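Local coordinates for protein putative aminotransferase (Actinomadura melliaura, PDB 4ZWV) that probably transfers amino groups with the help of pyridoxal 5'-phosphate, as a putative sugar aminotransferase in the biosynthesis of the aminopentose of indolocarbazole AT2433, at residues P81-E85 with A86-A90; L108-L112 with D113-R117; A233-G236 with L237-M241; I248-A251 with N252-T255. All coordinates share one frame; numbering follows the deposited sequence.

Contact 1: residues P81-E85 with A86-A90; sequences PLTFE and ATNWA
Glu85 and Trp89 stand one helical turn apart, with their side chains alongside each other and both leaning the same way off the helix. The Glu85 CB methylene sits over the Trp89 indole in a CH-pi contact, 3.9 Å from the centroid of the five-membered ring. CG follows along the indole, 3.9 Å from Trp89 CZ2. Beyond CG the chain bends (chi2 81°), and the carboxylate plane stands 62° from the ring plane. That bend takes the carboxylate away from Trp89, toward Ser321, His327 and Tyr230 of the second subunit, all of which hydrogen-bond it. Trp89 NE1 bonds to the backbone O of Tyr217 of the second subunit. Glu85 O lies over one face of the indole, toward its rim, and accepts from Trp89 N at 2.8 Å.

This is the entry into helix 85-93, reached by a loop from strand 76-79 of the central sheet of an aspartate aminotransferase-like (fold type I) domain. Thr58, a pyridoxal 5'-phosphate-binding residue, touches Ala86, and the binding residue His164 is near Phe84. The Ala86 methyl meets the Phe84 ring obliquely, CB to CD2 3.6 Å.

Thr83 and Thr87 approach at a slant. In one of the two modelled Thr83 conformers its OG1 donates to Thr87 OG1 at 2.9 Å, while Thr87 OG1 is also hydrogen-bonded to Asp161 OD2. In the same conformer Thr83 CG2 comes 3.3 Å from Asn88 ND2. The Asn88 amide is gripped at both ends: OD1 by Ser79, ND2 by Thr80 O and Asn324. Phe84 O accepts from Thr87 N at 3.1 Å.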
loop_
_atom_site.group_PDB
_atom_site.type_symbol
_atom_site.label_atom_id
_atom_site.label_comp_id
_atom_site.label_asym_id
_atom_site.label_seq_id
_atom_site.Cartn_x
_atom_site.Cartn_y
_atom_site.Cartn_z
ATOM N N PRO A 81 -21.564 -5.536 6.716
ATOM C CA PRO A 81 -21.404 -4.812 5.455
ATOM C C PRO A 81 -21.581 -3.306 5.580
ATOM O O PRO A 81 -21.333 -2.604 4.600
ATOM C CB PRO A 81 -22.494 -5.404 4.561
ATOM C CG PRO A 81 -23.542 -5.884 5.504
ATOM C CD PRO A 81 -22.862 -6.235 6.808
ATOM N N LEU A 82 -21.978 -2.819 6.752
ATOM C CA LEU A 82 -22.134 -1.384 6.953
ATOM C C LEU A 82 -20.790 -0.825 7.402
ATOM O O LEU A 82 -20.553 -0.545 8.585
ATOM C CB LEU A 82 -23.242 -1.089 7.960
ATOM C CG LEU A 82 -23.570 0.402 8.091
ATOM C CD1 LEU A 82 -24.095 0.943 6.770
ATOM C CD2 LEU A 82 -24.578 0.646 9.196
ATOM N N THR A 83 -19.900 -0.663 6.434
ATOM C CA THR A 83 -18.586 -0.104 6.686
ATOM C C THR A 83 -17.998 0.347 5.363
ATOM O O THR A 83 -18.619 0.169 4.307
ATOM C CB THR A 83 -17.647 -1.119 7.376
ATOM O OG1 THR A 83 -16.382 -0.502 7.659
ATOM C CG2 THR A 83 -17.438 -2.340 6.505
ATOM N N PHE A 84 -16.817 0.951 5.424
ATOM C CA PHE A 84 -16.110 1.329 4.209
ATOM C C PHE A 84 -15.571 0.043 3.588
ATOM O O PHE A 84 -15.233 -0.906 4.301
ATOM C CB PHE A 84 -14.983 2.322 4.498
ATOM C CG PHE A 84 -14.234 2.754 3.271
ATOM C CD1 PHE A 84 -14.893 3.402 2.240
ATOM C CD2 PHE A 84 -12.871 2.515 3.153
ATOM C CE1 PHE A 84 -14.217 3.807 1.102
ATOM C CE2 PHE A 84 -12.184 2.920 2.017
ATOM C CZ PHE A 84 -12.860 3.565 0.989
ATOM N N GLU A 85 -15.492 0.013 2.260
ATOM C CA GLU A 85 -15.163 -1.220 1.546
ATOM C C GLU A 85 -13.825 -1.831 1.966
ATOM O O GLU A 85 -13.665 -3.051 1.922
ATOM C CB GLU A 85 -15.160 -0.973 0.035
ATOM C CG GLU A 85 -16.551 -0.954 -0.614
ATOM C CD GLU A 85 -17.284 0.377 -0.466
ATOM O OE1 GLU A 85 -16.771 1.309 0.195
ATOM O OE2 GLU A 85 -18.384 0.493 -1.051
ATOM N N ALA A 86 -12.876 -0.997 2.373
ATOM C CA ALA A 86 -11.563 -1.489 2.798
ATOM C C ALA A 86 -11.646 -2.596 3.843
ATOM O O ALA A 86 -10.880 -3.556 3.787
ATOM C CB ALA A 86 -10.727 -0.345 3.348
ATOM N N THR A 87 -12.570 -2.457 4.793
ATOM C CA THR A 87 -12.714 -3.432 5.870
ATOM C C THR A 87 -12.900 -4.829 5.309
ATOM O O THR A 87 -12.262 -5.797 5.726
ATOM C CB THR A 87 -13.928 -3.105 6.754
ATOM O OG1 THR A 87 -13.830 -1.752 7.215
ATOM C CG2 THR A 87 -13.999 -4.058 7.939
ATOM N N ASN A 88 -13.772 -4.916 4.322
ATOM C CA ASN A 88 -14.153 -6.204 3.779
ATOM C C ASN A 88 -13.289 -6.650 2.619
ATOM O O ASN A 88 -13.059 -7.845 2.444
ATOM C CB ASN A 88 -15.628 -6.153 3.391
ATOM C CG ASN A 88 -16.496 -6.072 4.616
ATOM O OD1 ASN A 88 -16.312 -6.877 5.518
ATOM N ND2 ASN A 88 -17.376 -5.066 4.707
ATOM N N TRP A 89 -12.775 -5.712 1.828
ATOM C CA TRP A 89 -11.916 -6.149 0.743
ATOM C C TRP A 89 -10.581 -6.680 1.273
ATOM O O TRP A 89 -9.974 -7.546 0.640
ATOM C CB TRP A 89 -11.684 -5.020 -0.258
ATOM C CG TRP A 89 -12.906 -4.548 -1.066
ATOM C CD1 TRP A 89 -12.885 -3.535 -1.984
ATOM C CD2 TRP A 89 -14.281 -5.035 -1.048
ATOM N NE1 TRP A 89 -14.131 -3.351 -2.534
ATOM C CE2 TRP A 89 -15.005 -4.252 -1.979
ATOM C CE3 TRP A 89 -14.965 -6.046 -0.346
ATOM C CZ2 TRP A 89 -16.372 -4.446 -2.231
ATOM C CZ3 TRP A 89 -16.334 -6.231 -0.593
ATOM C CH2 TRP A 89 -17.019 -5.434 -1.525
ATOM N N ALA A 90 -10.141 -6.188 2.426
ATOM C CA ALA A 90 -8.948 -6.755 3.070
ATOM C C ALA A 90 -9.127 -8.249 3.342
ATOM O O ALA A 90 -8.180 -9.028 3.193
ATOM C CB ALA A 90 -8.633 -6.007 4.367
#

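Contact 2: residues L108-L112 with D113-R117; sequences LTMDL and DDLER
Asp111 turns its carboxylate back over the first turn of helix 112-118 to meet the backbone of Asp113 and Asp114. Its CG lies opposite the backbone N (chi1 178°), which brings OD1 within reach of two peptide N-H groups. OD1 accepts from Asp114 N at 3.0 Å, approached well out of the carboxylate plane. A weak, more bent bond comes from Asp113 N, 2.9 Å from Asp111 OD1. The other oxygen, OD2, accepts a hydrogen bond from a water at 2.8 Å. That water accepts in turn from Arg117 NH2.

Arg117 curls back along the helix. Its NH2 forms a salt bridge with Asp114 OD1 at 3.0 Å, while Asp114 OD2 pairs with Lys118. These positive groups would probably ease the crowding of acidic residues here, as would Arg140 on Asp113.

On the buried side, Leu112 and Leu115 run alongside each other, CD2 to CD2 3.9 Å. The SE of selenomethionine Met110 rests 4.0 Å from Leu115 CD2. These apolar groups face strand 123-129 and helix 138-152. Asp111 thus forms an aspartate N-cap, a classic start for an alpha-helix.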
loop_
_atom_site.group_PDB
_atom_site.type_symbol
_atom_site.label_atom_id
_atom_site.label_comp_id
_atom_site.label_asym_id
_atom_site.label_seq_id
_atom_site.Cartn_x
_atom_site.Cartn_y
_atom_site.Cartn_z
ATOM N N LEU A 108 -26.334 1.250 14.721
ATOM C CA LEU A 108 -25.687 1.112 13.414
ATOM C C LEU A 108 -24.295 0.487 13.516
ATOM O O LEU A 108 -23.443 0.710 12.656
ATOM C CB LEU A 108 -25.613 2.455 12.678
ATOM C CG LEU A 108 -26.973 3.137 12.462
ATOM C CD1 LEU A 108 -26.828 4.359 11.534
ATOM C CD2 LEU A 108 -28.034 2.173 11.931
ATOM N N THR A 109 -24.060 -0.300 14.559
ATOM C CA THR A 109 -22.853 -1.110 14.607
ATOM C C THR A 109 -23.256 -2.576 14.669
ATOM O O THR A 109 -24.441 -2.892 14.773
ATOM C CB THR A 109 -21.955 -0.755 15.796
ATOM O OG1 THR A 109 -22.702 -0.905 17.001
ATOM C CG2 THR A 109 -21.483 0.691 15.690
HETATM N N MSE A 110 -22.270 -3.463 14.581
HETATM C CA MSE A 110 -22.523 -4.903 14.504
HETATM C C MSE A 110 -23.497 -5.420 15.563
HETATM O O MSE A 110 -23.369 -5.113 16.746
HETATM C CB MSE A 110 -21.209 -5.666 14.624
HETATM C CG MSE A 110 -21.376 -7.165 14.469
HETATM SE SE MSE A 110 -19.695 -8.131 14.670
HETATM C CE MSE A 110 -18.924 -7.846 12.916
ATOM N N ASP A 111 -24.468 -6.214 15.116
ATOM C CA ASP A 111 -25.420 -6.889 15.988
ATOM C C ASP A 111 -24.694 -8.055 16.658
ATOM O O ASP A 111 -24.399 -9.060 16.015
ATOM C CB ASP A 111 -26.631 -7.355 15.159
ATOM C CG ASP A 111 -27.673 -8.129 15.964
ATOM O OD1 ASP A 111 -27.364 -8.697 17.029
ATOM O OD2 ASP A 111 -28.831 -8.183 15.502
ATOM N N LEU A 112 -24.409 -7.928 17.949
ATOM C CA LEU A 112 -23.609 -8.952 18.620
ATOM C C LEU A 112 -24.399 -10.229 18.915
ATOM O O LEU A 112 -23.797 -11.275 19.140
ATOM C CB LEU A 112 -22.996 -8.394 19.910
ATOM C CG LEU A 112 -22.000 -7.249 19.674
ATOM C CD1 LEU A 112 -21.427 -6.740 20.996
ATOM C CD2 LEU A 112 -20.878 -7.662 18.745
ATOM N N ASP A 113 -25.731 -10.153 18.929
ATOM C CA ASP A 113 -26.549 -11.363 19.030
ATOM C C ASP A 113 -26.371 -12.195 17.764
ATOM O O ASP A 113 -26.226 -13.421 17.816
ATOM C CB ASP A 113 -28.028 -11.022 19.210
ATOM C CG ASP A 113 -28.321 -10.369 20.543
ATOM O OD1 ASP A 113 -27.823 -10.866 21.572
ATOM O OD2 ASP A 113 -29.039 -9.350 20.557
ATOM N N ASP A 114 -26.387 -11.511 16.625
ATOM C CA ASP A 114 -26.215 -12.177 15.340
ATOM C C ASP A 114 -24.793 -12.714 15.225
ATOM O O ASP A 114 -24.583 -13.811 14.720
ATOM C CB ASP A 114 -26.534 -11.217 14.189
ATOM C CG ASP A 114 -26.716 -11.932 12.861
ATOM O OD1 ASP A 114 -27.459 -12.944 12.824
ATOM O OD2 ASP A 114 -26.127 -11.484 11.856
ATOM N N LEU A 115 -23.826 -11.948 15.718
ATOM C CA LEU A 115 -22.446 -12.412 15.744
ATOM C C LEU A 115 -22.328 -13.748 16.466
ATOM O O LEU A 115 -21.760 -14.705 15.932
ATOM C CB LEU A 115 -21.537 -11.388 16.416
ATOM C CG LEU A 115 -20.116 -11.922 16.631
ATOM C CD1 LEU A 115 -19.405 -12.166 15.304
ATOM C CD2 LEU A 115 -19.327 -10.965 17.499
ATOM N N GLU A 116 -22.885 -13.824 17.668
ATOM C CA GLU A 116 -22.730 -15.043 18.450
ATOM C C GLU A 116 -23.374 -16.243 17.742
ATOM O O GLU A 116 -22.819 -17.350 17.758
ATOM C CB GLU A 116 -23.301 -14.876 19.857
ATOM C CG GLU A 116 -23.074 -16.138 20.688
ATOM C CD GLU A 116 -23.090 -15.908 22.185
ATOM O OE1 GLU A 116 -23.621 -14.872 22.641
ATOM O OE2 GLU A 116 -22.574 -16.790 22.909
ATOM N N ARG A 117 -24.507 -16.020 17.080
ATOM C CA ARG A 117 -25.165 -17.098 16.343
ATOM C C ARG A 117 -24.343 -17.582 15.146
ATOM O O ARG A 117 -24.502 -18.723 14.699
ATOM C CB ARG A 117 -26.544 -16.652 15.853
ATOM C CG ARG A 117 -27.574 -16.480 16.957
ATOM C CD ARG A 117 -28.968 -16.282 16.373
ATOM N NE ARG A 117 -29.043 -15.133 15.479
ATOM C CZ ARG A 117 -29.511 -13.937 15.829
ATOM N NH1 ARG A 117 -29.961 -13.717 17.063
ATOM N NH2 ARG A 117 -29.541 -12.963 14.934
HETATM O O HOH W 1 -30.386 -10.418 14.942
HETATM O O HOH W 2 -30.262 -8.676 18.062
HETATM O O HOH W 3 -24.476 -12.443 21.951
#

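Contact 3: residues A233-G236 with L237-M241; sequences AEWG and LKWHM
Trp235 CZ3 meets Trp239 CH2 at 3.9 Å, with the two side chains crossing at a slant. This is the first of several apolar contacts. Trp235 CG sits between its own backbone N and carbonyl carbon (chi1 64°), which swings the indole along the chain toward Trp239. Gly236 packs on Trp239 with its backbone, CA to CZ3 3.8 Å. Leu237 lies beside both rings: its CG is 4.2 Å from Trp235 CZ3, and its CB stands over one face of the Trp239 indole, near the rim. Arg214 adds a cation-pi contact to Trp235.

No hydrogen bond joins 233-236 to 237-241. Gly236 O is buried without a polar partner in the model; Leu237 CD2 lies 3.6 Å from that oxygen.

Polar bonds occur further on. Lys238 NZ donates to His240 NE2 at 3.1 Å, nearly in the plane of the imidazole. The same amine forms a salt bridge with Asp196 of the second subunit. Gln31 holds the other ring nitrogen of His240, ND1. Backbone N of Trp239 makes a weak bond to Leu237 O at 3.2 Å.

That weak bond closes an inverse gamma turn centred on Lys238. The turn lies in the interface loop between helices 205-214 and 243-273, where Trp235 and Leu237 pack on Leu92 and Ala93 of the second subunit.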
loop_
_atom_site.group_PDB
_atom_site.type_symbol
_atom_site.label_atom_id
_atom_site.label_comp_id
_atom_site.label_asym_id
_atom_site.label_seq_id
_atom_site.Cartn_x
_atom_site.Cartn_y
_atom_site.Cartn_z
ATOM N N ALA A 233 11.891 -14.535 7.725
ATOM C CA ALA A 233 11.221 -15.688 8.335
ATOM C C ALA A 233 9.755 -15.822 7.909
ATOM O O ALA A 233 9.223 -16.921 7.792
ATOM C CB ALA A 233 11.322 -15.596 9.848
ATOM N N GLU A 234 9.110 -14.675 7.718
ATOM C CA GLU A 234 7.736 -14.592 7.240
ATOM C C GLU A 234 7.672 -13.411 6.285
ATOM O O GLU A 234 8.120 -12.320 6.632
ATOM C CB GLU A 234 6.740 -14.375 8.389
ATOM C CG GLU A 234 6.754 -15.402 9.501
ATOM C CD GLU A 234 5.689 -15.088 10.550
ATOM O OE1 GLU A 234 5.857 -14.106 11.315
ATOM O OE2 GLU A 234 4.678 -15.818 10.587
ATOM N N TRP A 235 7.115 -13.616 5.097
ATOM C CA TRP A 235 7.067 -12.537 4.116
ATOM C C TRP A 235 6.094 -11.426 4.524
ATOM O O TRP A 235 5.220 -11.612 5.367
ATOM C CB TRP A 235 6.701 -13.090 2.724
ATOM C CG TRP A 235 5.332 -13.704 2.643
ATOM C CD1 TRP A 235 5.022 -15.034 2.737
ATOM C CD2 TRP A 235 4.082 -13.015 2.469
ATOM N NE1 TRP A 235 3.658 -15.214 2.629
ATOM C CE2 TRP A 235 3.063 -13.992 2.457
ATOM C CE3 TRP A 235 3.732 -11.668 2.289
ATOM C CZ2 TRP A 235 1.713 -13.665 2.305
ATOM C CZ3 TRP A 235 2.382 -11.345 2.151
ATOM C CH2 TRP A 235 1.394 -12.342 2.158
ATOM N N GLY A 236 6.296 -10.251 3.937
ATOM C CA GLY A 236 5.363 -9.146 4.073
ATOM C C GLY A 236 5.406 -8.336 2.800
ATOM O O GLY A 236 6.151 -8.656 1.876
ATOM N N LEU A 237 4.611 -7.275 2.739
ATOM C CA LEU A 237 4.657 -6.370 1.593
ATOM C C LEU A 237 5.194 -5.012 2.029
ATOM O O LEU A 237 5.899 -4.916 3.031
ATOM C CB LEU A 237 3.270 -6.235 0.950
ATOM C CG LEU A 237 2.738 -7.546 0.361
ATOM C CD1 LEU A 237 1.334 -7.367 -0.229
ATOM C CD2 LEU A 237 3.700 -8.047 -0.713
ATOM N N LYS A 238 4.919 -3.967 1.246
ATOM C CA LYS A 238 5.357 -2.622 1.617
ATOM C C LYS A 238 4.211 -1.969 2.381
ATOM O O LYS A 238 3.464 -1.139 1.856
ATOM C CB LYS A 238 5.741 -1.803 0.383
ATOM C CG LYS A 238 6.423 -0.501 0.699
ATOM C CD LYS A 238 6.582 0.316 -0.569
ATOM C CE LYS A 238 7.073 1.692 -0.239
ATOM N NZ LYS A 238 8.418 1.660 0.389
ATOM N N TRP A 239 4.066 -2.370 3.631
ATOM C CA TRP A 239 2.940 -1.939 4.428
ATOM C C TRP A 239 3.306 -0.838 5.410
ATOM O O TRP A 239 2.452 -0.387 6.165
ATOM C CB TRP A 239 2.372 -3.123 5.206
ATOM C CG TRP A 239 1.576 -4.108 4.365
ATOM C CD1 TRP A 239 0.690 -3.820 3.370
ATOM C CD2 TRP A 239 1.574 -5.538 4.507
ATOM N NE1 TRP A 239 0.141 -4.990 2.871
ATOM C CE2 TRP A 239 0.664 -6.052 3.560
ATOM C CE3 TRP A 239 2.261 -6.429 5.337
ATOM C CZ2 TRP A 239 0.431 -7.420 3.412
ATOM C CZ3 TRP A 239 2.019 -7.791 5.197
ATOM C CH2 TRP A 239 1.111 -8.270 4.243
ATOM N N HIS A 240 4.564 -0.420 5.410
ATOM C CA HIS A 240 5.028 0.567 6.386
ATOM C C HIS A 240 4.691 2.013 6.009
ATOM O O HIS A 240 4.247 2.301 4.891
ATOM C CB HIS A 240 6.543 0.421 6.601
ATOM C CG HIS A 240 7.369 0.848 5.430
ATOM N ND1 HIS A 240 8.712 1.127 5.543
ATOM C CD2 HIS A 240 7.055 1.019 4.125
ATOM C CE1 HIS A 240 9.188 1.472 4.359
ATOM N NE2 HIS A 240 8.204 1.421 3.481
HETATM N N MSE A 241 4.873 2.893 6.991
HETATM C CA MSE A 241 4.812 4.340 6.804
HETATM C C MSE A 241 6.231 4.889 6.666
HETATM O O MSE A 241 7.157 4.372 7.304
HETATM C CB MSE A 241 4.111 5.009 8.000
HETATM C CG MSE A 241 3.978 6.519 7.853
HETATM SE SE MSE A 241 3.339 7.390 9.458
HETATM C CE MSE A 241 1.574 6.571 9.583
#

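Contact 4: residues I248-A251 with N252-T255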
loop_
_atom_site.group_PDB
_atom_site.type_symbol
_atom_site.label_atom_id
_atom_site.label_comp_id
_atom_site.label_asym_id
_atom_site.label_seq_id
_atom_site.Cartn_x
_atom_site.Cartn_y
_atom_site.Cartn_z
ATOM N N ILE A 248 3.906 14.803 8.519
ATOM C CA ILE A 248 2.597 15.430 8.410
ATOM C C ILE A 248 1.737 15.074 9.627
ATOM O O ILE A 248 1.105 15.950 10.222
ATOM C CB ILE A 248 1.902 15.017 7.097
ATOM C CG1 ILE A 248 2.718 15.556 5.915
ATOM C CG2 ILE A 248 0.465 15.552 7.059
ATOM C CD1 ILE A 248 2.278 15.013 4.565
ATOM N N GLY A 249 1.745 13.804 10.012
ATOM C CA GLY A 249 1.044 13.383 11.217
ATOM C C GLY A 249 1.525 14.119 12.455
ATOM O O GLY A 249 0.712 14.541 13.277
ATOM N N LEU A 250 2.838 14.281 12.596
ATOM C CA LEU A 250 3.391 15.006 13.744
ATOM C C LEU A 250 2.861 16.435 13.801
ATOM O O LEU A 250 2.494 16.937 14.874
ATOM C CB LEU A 250 4.922 15.024 13.687
ATOM C CG LEU A 250 5.559 13.709 14.128
ATOM C CD1 LEU A 250 6.996 13.559 13.613
ATOM C CD2 LEU A 250 5.502 13.578 15.646
ATOM N N ALA A 251 2.795 17.082 12.642
ATOM C CA ALA A 251 2.291 18.444 12.572
ATOM C C ALA A 251 0.823 18.519 12.960
ATOM O O ALA A 251 0.374 19.495 13.567
ATOM C CB ALA A 251 2.490 19.012 11.163
ATOM N N ASN A 252 0.070 17.483 12.620
ATOM C CA ASN A 252 -1.364 17.513 12.850
ATOM C C ASN A 252 -1.763 17.072 14.260
ATOM O O ASN A 252 -2.911 17.261 14.678
ATOM C CB ASN A 252 -2.065 16.669 11.793
ATOM C CG ASN A 252 -2.123 17.376 10.461
ATOM O OD1 ASN A 252 -2.149 18.608 10.409
ATOM N ND2 ASN A 252 -2.134 16.613 9.379
ATOM N N LEU A 253 -0.813 16.519 15.004
ATOM C CA LEU A 253 -1.089 16.099 16.376
ATOM C C LEU A 253 -1.407 17.283 17.270
ATOM O O LEU A 253 -2.155 17.147 18.236
ATOM C CB LEU A 253 0.093 15.332 16.962
ATOM C CG LEU A 253 0.105 13.822 16.756
ATOM C CD1 LEU A 253 1.405 13.243 17.287
ATOM C CD2 LEU A 253 -1.093 13.202 17.460
ATOM N N GLU A 254 -0.840 18.444 16.947
ATOM C CA GLU A 254 -0.976 19.616 17.802
ATOM C C GLU A 254 -2.423 20.017 18.059
ATOM O O GLU A 254 -2.771 20.430 19.161
ATOM C CB GLU A 254 -0.226 20.803 17.196
ATOM C CG GLU A 254 1.208 20.918 17.670
ATOM C CD GLU A 254 1.992 19.645 17.446
ATOM O OE1 GLU A 254 2.519 19.092 18.438
ATOM O OE2 GLU A 254 2.072 19.195 16.280
ATOM N N THR A 255 -3.271 19.911 17.044
ATOM C CA THR A 255 -4.624 20.428 17.196
ATOM C C THR A 255 -5.716 19.375 17.088
ATOM O O THR A 255 -6.903 19.710 17.112
ATOM C CB THR A 255 -4.908 21.523 16.163
ATOM O OG1 THR A 255 -4.695 21.000 14.848
ATOM C CG2 THR A 255 -3.987 22.713 16.386
HETATM O O HOH W 4 3.599 16.680 17.453
HETATM O O HOH W 5 -1.943 20.675 14.436
#
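Asn252 and Ile248 lie one turn apart on the long helix 243-273, and their side chains run alongside each other. Here the helix packs against helices 16-26 and 33-46. The Asn252 side chain starts at CB, 3.6 Å from Ile248 O. CG stands beside the backbone N (chi1 -76°), which keeps the amide close to the preceding turn: CG is 3.5 Å from Ile248 O. At the tip, ND2 passes Ile248 CG2 at 3.6 Å. ND2 is also 3.4 Å from Ile248 O, but the angle is too poor for a hydrogen bond. The amide is satisfied by other parts of the chain instead. ND2 donates to Thr193 O, and OD1 accepts from Ser13 N. Asn252 therefore ties the helix to two separate parts of the chain.

The backbone bonds become less regular along this turn. Asn252 N donates to Ile248 O at 3.0 Å and weakly to Gly249 O. Leu253 N likewise divides itself, between Gly249 O and Leu250 O, and both of its bonds are weak. On the packed side, Leu250 faces Phe38, and Leu253 faces Ala41.

Water also reaches Leu250 O and Ala251 O. One water donates to Leu250 O and to Glu254 OE1. A second water donates to Ala251 O at 2.7 Å and to Thr255 OG1 at 2.8 Å.

The four contacts follow one another along the chain. Contacts 1 and 2 both lie where a loop enters a helix, after strands 76-79 and 97-100 of the seven-stranded sheet. Their centres are about 16 Å apart, and they touch where Leu82 CD2 meets Leu108 O at 3.6 Å. Contact 3 lies in the loop that leads to helix 243-273, which carries contact 4; their nearest atoms are about 7 Å apart. Contacts 2 and 4 are the most distant pair, with centres about 36 Å apart on opposite sides of the chain's centre. Contacts 1 and 3 meet across the dimer: Trp89 packs on Gly236 of the second subunit.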